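Local coordinates for protein acetyltransferase, GNAT family (Streptococcus pneumoniae, PDB 2ATR) that probably transfers an acetyl group from acetyl-coenzyme A to a still unidentified acceptor, as a member of the GNAT acetyltransferase family, at residues V54-L59 with V69-V74; I4-I9 with S41-L46. All coordinates share one frame; numbering follows the deposited sequence.

Both contacts belong to one mixed beta sheet, and their centres lie about 10 Å apart. Interaction 2 sets the first strand, 2-7, against strand 43-49 at one border of the sheet; interaction 1 pairs the next two strands, 52-61 and 66-74, its centre about 3 Å from the centre of the chain. Strands 43-49 and 52-61 are neighbours, so the contacts meet directly: the Leu-59 O to Leu-42 N distance of 2.9 Å is a probable hydrogen bond, and Arg-58 NH1 lies 3.0 Å from Ser-41 OG. In GNAT relatives acetyl-coenzyme A binds where the fourth and fifth strands part, here probably 66-74 and 100-102, so interaction 1 supplies one of them and interaction 2 lies farther off.

Interaction 1. Residues V54-L59 with V69-V74; sequences VGLIRL and VQDLIV
The central antiparallel hairpin of the GNAT sheet, strands 52-61 and 66-74, provides this pairing, with the two segments running at 171° to each other. Leu-56 and Ile-73 form a hydrogen-bonded pair: Leu-56 N gives a 2.8 Å bond to Ile-73 O, and Ile-73 N answers to Leu-56 O, nearly straight at 172°. Further along, Arg-58 N reaches Asp-71 O, and then the register slips. Gln-70 and Asp-71 both face Arg-58, a classic beta bulge in which Arg-58 O accepts two N-H groups, from Gln-70 N at 2.8 Å and, more distantly, from Asp-71 N at 3.2 Å.

Over the bulge the Arg-58 side chain leaves with CG anti to the backbone N, bends at chi3 (77°) and runs alongside Asp-71. NE meets Asp-71 OD2 at 2.7 Å in a salt bridge, close to the guanidinium plane but from above the carboxylate plane; NH2 adds a weak bond to the same oxygen. Gln-70 CG lies over one guanidinium face, 3.4 Å from NH2. A water ties Arg-58 NH2, Gln-70 NE2 and Asp-71 OD1 together, while Tyr-19 OH also bonds OD2 and Ser-41 OG holds NH1. So many partners probably favour an ionised carboxylate and fix the guanidinium's rotation.

On this face Leu-56 CD2 also rests on Asp-71 CB, and helix 12-20 packs against Leu-56 and Ile-73. The other face is apolar: Leu-72 CD1 touches Ile-57 CB at 3.8 Å, Leu-59 CD2 lies beside Val-69 CG2, and helix 83-92 packs onto Ile-57 and Leu-72.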
ATOM      1  N   VAL A  54      12.443   1.987   5.343  1.00 30.25           N
ATOM      2  CA  VAL A  54      12.617   2.344   3.921  1.00 30.37           C
ATOM      3  C   VAL A  54      11.326   2.106   3.071  1.00 30.38           C
ATOM      4  O   VAL A  54      11.270   2.476   1.923  1.00 31.47           O
ATOM      5  CB  VAL A  54      13.968   1.791   3.278  1.00 29.21           C
ATOM      6  CG1 VAL A  54      15.172   2.151   4.201  1.00 28.66           C
ATOM      7  CG2 VAL A  54      13.996   0.254   2.959  1.00 28.45           C
ATOM      8  N   GLY A  55      10.299   1.503   3.660  1.00 29.98           N
ATOM      9  CA  GLY A  55       9.117   1.108   2.858  1.00 28.81           C
ATOM     10  C   GLY A  55       7.985   0.823   3.787  1.00 29.09           C
ATOM     11  O   GLY A  55       8.224   0.527   4.969  1.00 27.83           O
ATOM     12  N   LEU A  56       6.747   0.977   3.283  1.00 27.31           N
ATOM     13  CA  LEU A  56       5.550   0.720   4.059  1.00 27.38           C
ATOM     14  C   LEU A  56       4.451   0.172   3.115  1.00 26.20           C
ATOM     15  O   LEU A  56       4.394   0.549   1.946  1.00 24.49           O
ATOM     16  CB  LEU A  56       5.082   2.010   4.787  1.00 27.29           C
ATOM     17  CG  LEU A  56       3.717   2.120   5.490  1.00 30.79           C
ATOM     18  CD1 LEU A  56       3.748   3.160   6.637  1.00 27.09           C
ATOM     19  CD2 LEU A  56       2.596   2.470   4.442  1.00 27.19           C
ATOM     20  N   ILE A  57       3.634  -0.732   3.623  1.00 25.37           N
ATOM     21  CA  ILE A  57       2.344  -1.090   2.953  1.00 25.79           C
ATOM     22  C   ILE A  57       1.268  -0.973   4.006  1.00 26.36           C
ATOM     23  O   ILE A  57       1.508  -1.286   5.170  1.00 26.00           O
ATOM     24  CB  ILE A  57       2.343  -2.466   2.213  1.00 26.32           C
ATOM     25  CG1 ILE A  57       0.990  -2.710   1.414  1.00 21.75           C
ATOM     26  CG2 ILE A  57       2.617  -3.607   3.232  1.00 23.00           C
ATOM     27  CD1 ILE A  57       1.094  -3.959   0.450  1.00 23.59           C
ATOM     28  N   ARG A  58       0.109  -0.442   3.621  1.00 25.58           N
ATOM     29  CA  ARG A  58      -1.000  -0.275   4.516  1.00 25.89           C
ATOM     30  C   ARG A  58      -2.300  -0.703   3.801  1.00 26.63           C
ATOM     31  O   ARG A  58      -2.689  -0.182   2.736  1.00 26.26           O
ATOM     32  CB  ARG A  58      -1.120   1.186   4.969  1.00 26.19           C
ATOM     33  CG  ARG A  58      -2.124   1.445   6.019  1.00 28.72           C
ATOM     34  CD  ARG A  58      -1.942   2.832   6.637  1.00 24.73           C
ATOM     35  NE  ARG A  58      -2.444   3.928   5.794  1.00 23.68           N
ATOM     36  CZ  ARG A  58      -3.705   4.340   5.709  1.00 24.56           C
ATOM     37  NH1 ARG A  58      -4.719   3.695   6.307  1.00 22.41           N
ATOM     38  NH2 ARG A  58      -3.975   5.395   4.967  1.00 25.81           N
ATOM     39  N   LEU A  59      -2.960  -1.681   4.395  1.00 27.13           N
ATOM     40  CA  LEU A  59      -4.230  -2.192   3.849  1.00 26.52           C
ATOM     41  C   LEU A  59      -5.370  -1.732   4.697  1.00 24.94           C
ATOM     42  O   LEU A  59      -5.223  -1.616   5.904  1.00 26.69           O
ATOM     43  CB  LEU A  59      -4.211  -3.715   3.818  1.00 25.67           C
ATOM     44  CG  LEU A  59      -3.082  -4.493   3.161  1.00 27.06           C
ATOM     45  CD1 LEU A  59      -3.480  -5.950   3.177  1.00 27.70           C
ATOM     46  CD2 LEU A  59      -2.818  -4.040   1.770  1.00 24.86           C
ATOM     47  N   VAL A  69      -5.495  -1.944  -1.043  1.00 25.38           N
ATOM     48  CA  VAL A  69      -4.070  -1.637  -0.835  1.00 25.50           C
ATOM     49  C   VAL A  69      -4.036  -0.114  -0.825  1.00 25.69           C
ATOM     50  O   VAL A  69      -4.118   0.536  -1.879  1.00 23.95           O
ATOM     51  CB  VAL A  69      -3.092  -2.194  -1.956  1.00 25.76           C
ATOM     52  CG1 VAL A  69      -1.629  -1.686  -1.666  1.00 25.75           C
ATOM     53  CG2 VAL A  69      -3.066  -3.730  -1.990  1.00 26.51           C
ATOM     54  N   GLN A  70      -4.035   0.461   0.372  1.00 26.37           N
ATOM     55  CA  GLN A  70      -4.198   1.912   0.506  1.00 24.97           C
ATOM     56  C   GLN A  70      -2.876   2.682   0.295  1.00 25.33           C
ATOM     57  O   GLN A  70      -2.819   3.613  -0.529  1.00 24.91           O
ATOM     58  CB  GLN A  70      -4.848   2.217   1.842  1.00 26.84           C
ATOM     59  CG  GLN A  70      -4.985   3.711   2.199  1.00 27.28           C
ATOM     60  CD  GLN A  70      -5.735   4.514   1.123  1.00 31.06           C
ATOM     61  OE1 GLN A  70      -6.566   3.980   0.402  1.00 33.63           O
ATOM     62  NE2 GLN A  70      -5.396   5.781   0.990  1.00 31.60           N
ATOM     63  N   ASP A  71      -1.808   2.292   0.986  1.00 24.70           N
ATOM     64  CA  ASP A  71      -0.473   2.923   0.778  1.00 26.23           C
ATOM     65  C   ASP A  71       0.502   1.834   0.432  1.00 26.03           C
ATOM     66  O   ASP A  71       0.503   0.757   1.074  1.00 27.23           O
ATOM     67  CB  ASP A  71       0.073   3.672   2.031  1.00 26.12           C
ATOM     68  CG  ASP A  71      -0.840   4.779   2.530  1.00 28.12           C
ATOM     69  OD1 ASP A  71      -1.474   5.499   1.716  1.00 27.23           O
ATOM     70  OD2 ASP A  71      -0.900   4.956   3.765  1.00 28.58           O
ATOM     71  N   LEU A  72       1.288   2.057  -0.605  1.00 26.50           N
ATOM     72  CA  LEU A  72       2.471   1.261  -0.873  1.00 26.29           C
ATOM     73  C   LEU A  72       3.630   2.210  -1.205  1.00 27.97           C
ATOM     74  O   LEU A  72       3.621   2.886  -2.258  1.00 26.37           O
ATOM     75  CB  LEU A  72       2.261   0.288  -2.027  1.00 26.38           C
ATOM     76  CG  LEU A  72       3.427  -0.640  -2.396  1.00 26.88           C
ATOM     77  CD1 LEU A  72       3.838  -1.508  -1.182  1.00 23.75           C
ATOM     78  CD2 LEU A  72       3.091  -1.543  -3.592  1.00 27.26           C
ATOM     79  N   ILE A  73       4.610   2.268  -0.319  1.00 27.48           N
ATOM     80  CA  ILE A  73       5.686   3.256  -0.460  1.00 29.55           C
ATOM     81  C   ILE A  73       6.999   2.548  -0.289  1.00 30.24           C
ATOM     82  O   ILE A  73       7.162   1.793   0.670  1.00 30.76           O
ATOM     83  CB  ILE A  73       5.605   4.391   0.603  1.00 29.34           C
ATOM     84  CG1 ILE A  73       4.295   5.154   0.474  1.00 32.73           C
ATOM     85  CG2 ILE A  73       6.790   5.360   0.455  1.00 31.40           C
ATOM     86  CD1 ILE A  73       4.010   6.075   1.605  1.00 31.95           C
ATOM     87  N   VAL A  74       7.903   2.734  -1.248  1.00 30.55           N
ATOM     88  CA  VAL A  74       9.321   2.466  -1.052  1.00 30.91           C
ATOM     89  C   VAL A  74      10.083   3.801  -1.324  1.00 32.04           C
ATOM     90  O   VAL A  74       9.720   4.576  -2.243  1.00 30.97           O
ATOM     91  CB  VAL A  74       9.847   1.360  -1.960  1.00 30.16           C
ATOM     92  CG1 VAL A  74      11.340   1.071  -1.651  1.00 31.12           C
ATOM     93  CG2 VAL A  74       9.058   0.081  -1.781  1.00 32.95           C
TER
HETATM   94  O   HOH W   1      -3.259   7.290   2.800  1.00 34.42           O

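Interaction 2. Residues I4-I9 with S41-L46; sequences IKKQEI and SLVIYL
Strand 4-7 pairs antiparallel with strand 43-46, the two short axes inclined at 148°. The firmest grip is at Lys-5 and Leu-46, a hydrogen-bonded pair: Lys-5 N meets Leu-46 O at 3.0 Å, nearly along the C=O axis, and Leu-46 N returns a 2.8 Å bond to Lys-5 O. Farther on, Gln-7 N bonds to Ile-44 O, but there the pairing is loose.

Tyr-45 is tightly packed. Its ring, set by chi1 of -73° with CG anti to the carbonyl carbon, has the Lys-6 backbone and aliphatic chain over one face: CG stands 4.0 Å from the centroid, 24° off the ring normal, in a CH-pi contact. Lys-6 runs obliquely across the ring and stays extended through chi3, so that CD passes 3.3 Å from Tyr-45 OH and CE reaches Val-43 CG2 at 3.6 Å; a bend at chi4 then turns only NZ. Ile-4 CG2 approaches Tyr-45 CD1 at 3.8 Å. The hydroxyl of the buried Tyr-45 bonds to Asn-94 OD1, and helix 83-92 packs against both Ile-4 and Tyr-45.

On the other face Leu-46 is packed too, buried against Leu-56, and Gln-7, bent at chi2, lays its amide NE2 3.6 Å from Leu-46 CD1, a van der Waals touch. By contrast, the exposed Lys-5 chain extends without closing on the neighbouring strand. A first strand followed by two helices, here 12-20 and 33-38, before strand 43-49 returns to pair antiparallel with it is the opening topology of the GNAT fold.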
ATOM      1  N   ILE A   4      11.214  -7.492   6.293  1.00 37.60           N
ATOM      2  CA  ILE A   4       9.789  -7.169   6.201  1.00 37.73           C
ATOM      3  C   ILE A   4       9.186  -7.558   7.537  1.00 38.17           C
ATOM      4  O   ILE A   4       9.221  -8.750   7.922  1.00 37.69           O
ATOM      5  CB  ILE A   4       9.090  -7.859   4.998  1.00 37.08           C
ATOM      6  CG1 ILE A   4       9.850  -7.635   3.652  1.00 35.26           C
ATOM      7  CG2 ILE A   4       7.563  -7.541   4.958  1.00 35.77           C
ATOM      8  CD1 ILE A   4      10.004  -6.169   3.132  1.00 30.39           C
ATOM      9  N   LYS A   5       8.671  -6.543   8.236  1.00 37.80           N
ATOM     10  CA  LYS A   5       8.113  -6.685   9.579  1.00 38.80           C
ATOM     11  C   LYS A   5       6.685  -6.162   9.705  1.00 38.40           C
ATOM     12  O   LYS A   5       6.381  -4.989   9.366  1.00 37.08           O
ATOM     13  CB  LYS A   5       9.023  -6.030  10.630  1.00 38.95           C
ATOM     14  CG  LYS A   5      10.039  -7.024  11.214  1.00 42.79           C
ATOM     15  CD  LYS A   5      11.086  -6.352  12.132  1.00 47.04           C
ATOM     16  CE  LYS A   5      12.114  -7.389  12.691  1.00 49.80           C
ATOM     17  NZ  LYS A   5      11.826  -7.807  14.096  1.00 50.36           N
ATOM     18  N   LYS A   6       5.806  -7.065  10.155  1.00 38.49           N
ATOM     19  CA  LYS A   6       4.459  -6.726  10.566  1.00 39.72           C
ATOM     20  C   LYS A   6       4.480  -5.836  11.776  1.00 40.86           C
ATOM     21  O   LYS A   6       5.176  -6.116  12.749  1.00 38.72           O
ATOM     22  CB  LYS A   6       3.654  -7.980  10.913  1.00 40.35           C
ATOM     23  CG  LYS A   6       2.193  -7.725  10.909  1.00 41.91           C
ATOM     24  CD  LYS A   6       1.441  -9.052  10.992  1.00 47.12           C
ATOM     25  CE  LYS A   6      -0.047  -8.824  11.059  1.00 46.83           C
ATOM     26  NZ  LYS A   6      -0.410  -7.932  12.180  1.00 49.49           N
ATOM     27  N   GLN A   7       3.634  -4.813  11.725  1.00 42.48           N
ATOM     28  CA  GLN A   7       3.527  -3.771  12.736  1.00 45.28           C
ATOM     29  C   GLN A   7       2.147  -3.731  13.370  1.00 46.66           C
ATOM     30  O   GLN A   7       1.142  -3.733  12.648  1.00 48.10           O
ATOM     31  CB  GLN A   7       3.748  -2.438  12.033  1.00 46.06           C
ATOM     32  CG  GLN A   7       4.480  -1.443  12.837  1.00 47.82           C
ATOM     33  CD  GLN A   7       5.955  -1.753  12.988  1.00 47.91           C
ATOM     34  OE1 GLN A   7       6.603  -1.210  13.891  1.00 47.32           O
ATOM     35  NE2 GLN A   7       6.501  -2.611  12.106  1.00 47.33           N
ATOM     36  N   GLU A   8       2.082  -3.676  14.702  1.00 47.20           N
ATOM     37  CA  GLU A   8       0.808  -3.565  15.417  1.00 48.96           C
ATOM     38  C   GLU A   8       0.454  -2.099  15.759  1.00 48.60           C
ATOM     39  O   GLU A   8      -0.646  -1.631  15.495  1.00 48.38           O
ATOM     40  CB  GLU A   8       0.805  -4.459  16.669  1.00 50.45           C
ATOM     41  CG  GLU A   8       2.209  -4.875  17.162  1.00 54.45           C
ATOM     42  CD  GLU A   8       2.153  -5.994  18.198  1.00 60.78           C
ATOM     43  OE1 GLU A   8       1.473  -7.027  17.933  1.00 64.71           O
ATOM     44  OE2 GLU A   8       2.792  -5.844  19.273  1.00 64.36           O
ATOM     45  N   ILE A   9       1.401  -1.374  16.326  1.00 48.09           N
ATOM     46  CA  ILE A   9       1.247   0.066  16.478  1.00 47.43           C
ATOM     47  C   ILE A   9       2.263   0.800  15.593  1.00 46.41           C
ATOM     48  O   ILE A   9       3.485   0.568  15.670  1.00 45.73           O
ATOM     49  CB  ILE A   9       1.355   0.521  17.954  1.00 48.28           C
ATOM     50  CG1 ILE A   9       0.349  -0.219  18.848  1.00 49.30           C
ATOM     51  CG2 ILE A   9       1.146   2.049  18.074  1.00 48.32           C
ATOM     52  CD1 ILE A   9       0.793  -0.271  20.367  1.00 52.05           C
ATOM     53  N   SER A  41      -6.445   0.724  10.384  1.00 31.14           N
ATOM     54  CA  SER A  41      -6.108  -0.035   9.210  1.00 31.79           C
ATOM     55  C   SER A  41      -6.211  -1.503   9.580  1.00 31.69           C
ATOM     56  O   SER A  41      -6.266  -1.833  10.752  1.00 31.39           O
ATOM     57  CB  SER A  41      -4.691   0.289   8.754  1.00 29.71           C
ATOM     58  OG  SER A  41      -4.594   1.691   8.521  1.00 30.67           O
ATOM     59  N   LEU A  42      -6.234  -2.359   8.571  1.00 31.77           N
ATOM     60  CA  LEU A  42      -6.302  -3.805   8.768  1.00 31.42           C
ATOM     61  C   LEU A  42      -4.910  -4.322   9.152  1.00 31.03           C
ATOM     62  O   LEU A  42      -4.768  -5.146  10.065  1.00 28.28           O
ATOM     63  CB  LEU A  42      -6.766  -4.501   7.484  1.00 30.73           C
ATOM     64  CG  LEU A  42      -8.241  -4.436   7.092  1.00 33.23           C
ATOM     65  CD1 LEU A  42      -8.355  -4.895   5.643  1.00 30.52           C
ATOM     66  CD2 LEU A  42      -9.106  -5.344   8.019  1.00 30.00           C
ATOM     67  N   VAL A  43      -3.904  -3.831   8.447  1.00 29.57           N
ATOM     68  CA  VAL A  43      -2.549  -4.322   8.580  1.00 29.62           C
ATOM     69  C   VAL A  43      -1.550  -3.295   8.069  1.00 30.18           C
ATOM     70  O   VAL A  43      -1.826  -2.579   7.115  1.00 26.59           O
ATOM     71  CB  VAL A  43      -2.359  -5.678   7.864  1.00 31.25           C
ATOM     72  CG1 VAL A  43      -1.868  -5.509   6.456  1.00 27.03           C
ATOM     73  CG2 VAL A  43      -1.456  -6.571   8.648  1.00 32.61           C
ATOM     74  N   ILE A  44      -0.393  -3.236   8.719  1.00 20.00           N
ATOM     75  CA  ILE A  44       0.764  -2.503   8.213  1.00 20.00           C
ATOM     76  C   ILE A  44       2.032  -3.332   8.298  1.00 20.00           C
ATOM     77  O   ILE A  44       2.319  -3.902   9.328  1.00 29.97           O
ATOM     78  CB  ILE A  44       0.946  -1.182   8.969  1.00 20.00           C
ATOM     79  CG1 ILE A  44      -0.264  -0.280   8.784  1.00 20.00           C
ATOM     80  CG2 ILE A  44       2.208  -0.485   8.533  1.00 20.00           C
ATOM     81  CD1 ILE A  44      -0.410   0.740   9.849  1.00 20.00           C
ATOM     82  N   TYR A  45       2.776  -3.388   7.205  1.00 27.80           N
ATOM     83  CA  TYR A  45       4.131  -3.928   7.207  1.00 27.86           C
ATOM     84  C   TYR A  45       5.140  -2.831   6.870  1.00 28.63           C
ATOM     85  O   TYR A  45       4.856  -1.968   6.056  1.00 24.52           O
ATOM     86  CB  TYR A  45       4.259  -5.086   6.208  1.00 28.33           C
ATOM     87  CG  TYR A  45       3.574  -6.376   6.629  1.00 30.01           C
ATOM     88  CD1 TYR A  45       4.310  -7.479   7.008  1.00 30.98           C
ATOM     89  CD2 TYR A  45       2.200  -6.481   6.644  1.00 26.56           C
ATOM     90  CE1 TYR A  45       3.702  -8.628   7.393  1.00 32.11           C
ATOM     91  CE2 TYR A  45       1.584  -7.622   7.027  1.00 27.73           C
ATOM     92  CZ  TYR A  45       2.334  -8.701   7.403  1.00 33.08           C
ATOM     93  OH  TYR A  45       1.712  -9.855   7.778  1.00 34.76           O
ATOM     94  N   LEU A  46       6.312  -2.876   7.497  1.00 26.21           N
ATOM     95  CA  LEU A  46       7.413  -1.980   7.122  1.00 27.75           C
ATOM     96  C   LEU A  46       8.533  -2.756   6.470  1.00 27.76           C
ATOM     97  O   LEU A  46       8.711  -3.951   6.769  1.00 29.82           O
ATOM     98  CB  LEU A  46       7.976  -1.227   8.328  1.00 26.42           C
ATOM     99  CG  LEU A  46       6.937  -0.450   9.114  1.00 28.64           C
ATOM    100  CD1 LEU A  46       7.642   0.242  10.278  1.00 31.64           C
ATOM    101  CD2 LEU A  46       6.240   0.582   8.176  1.00 27.14           C
TER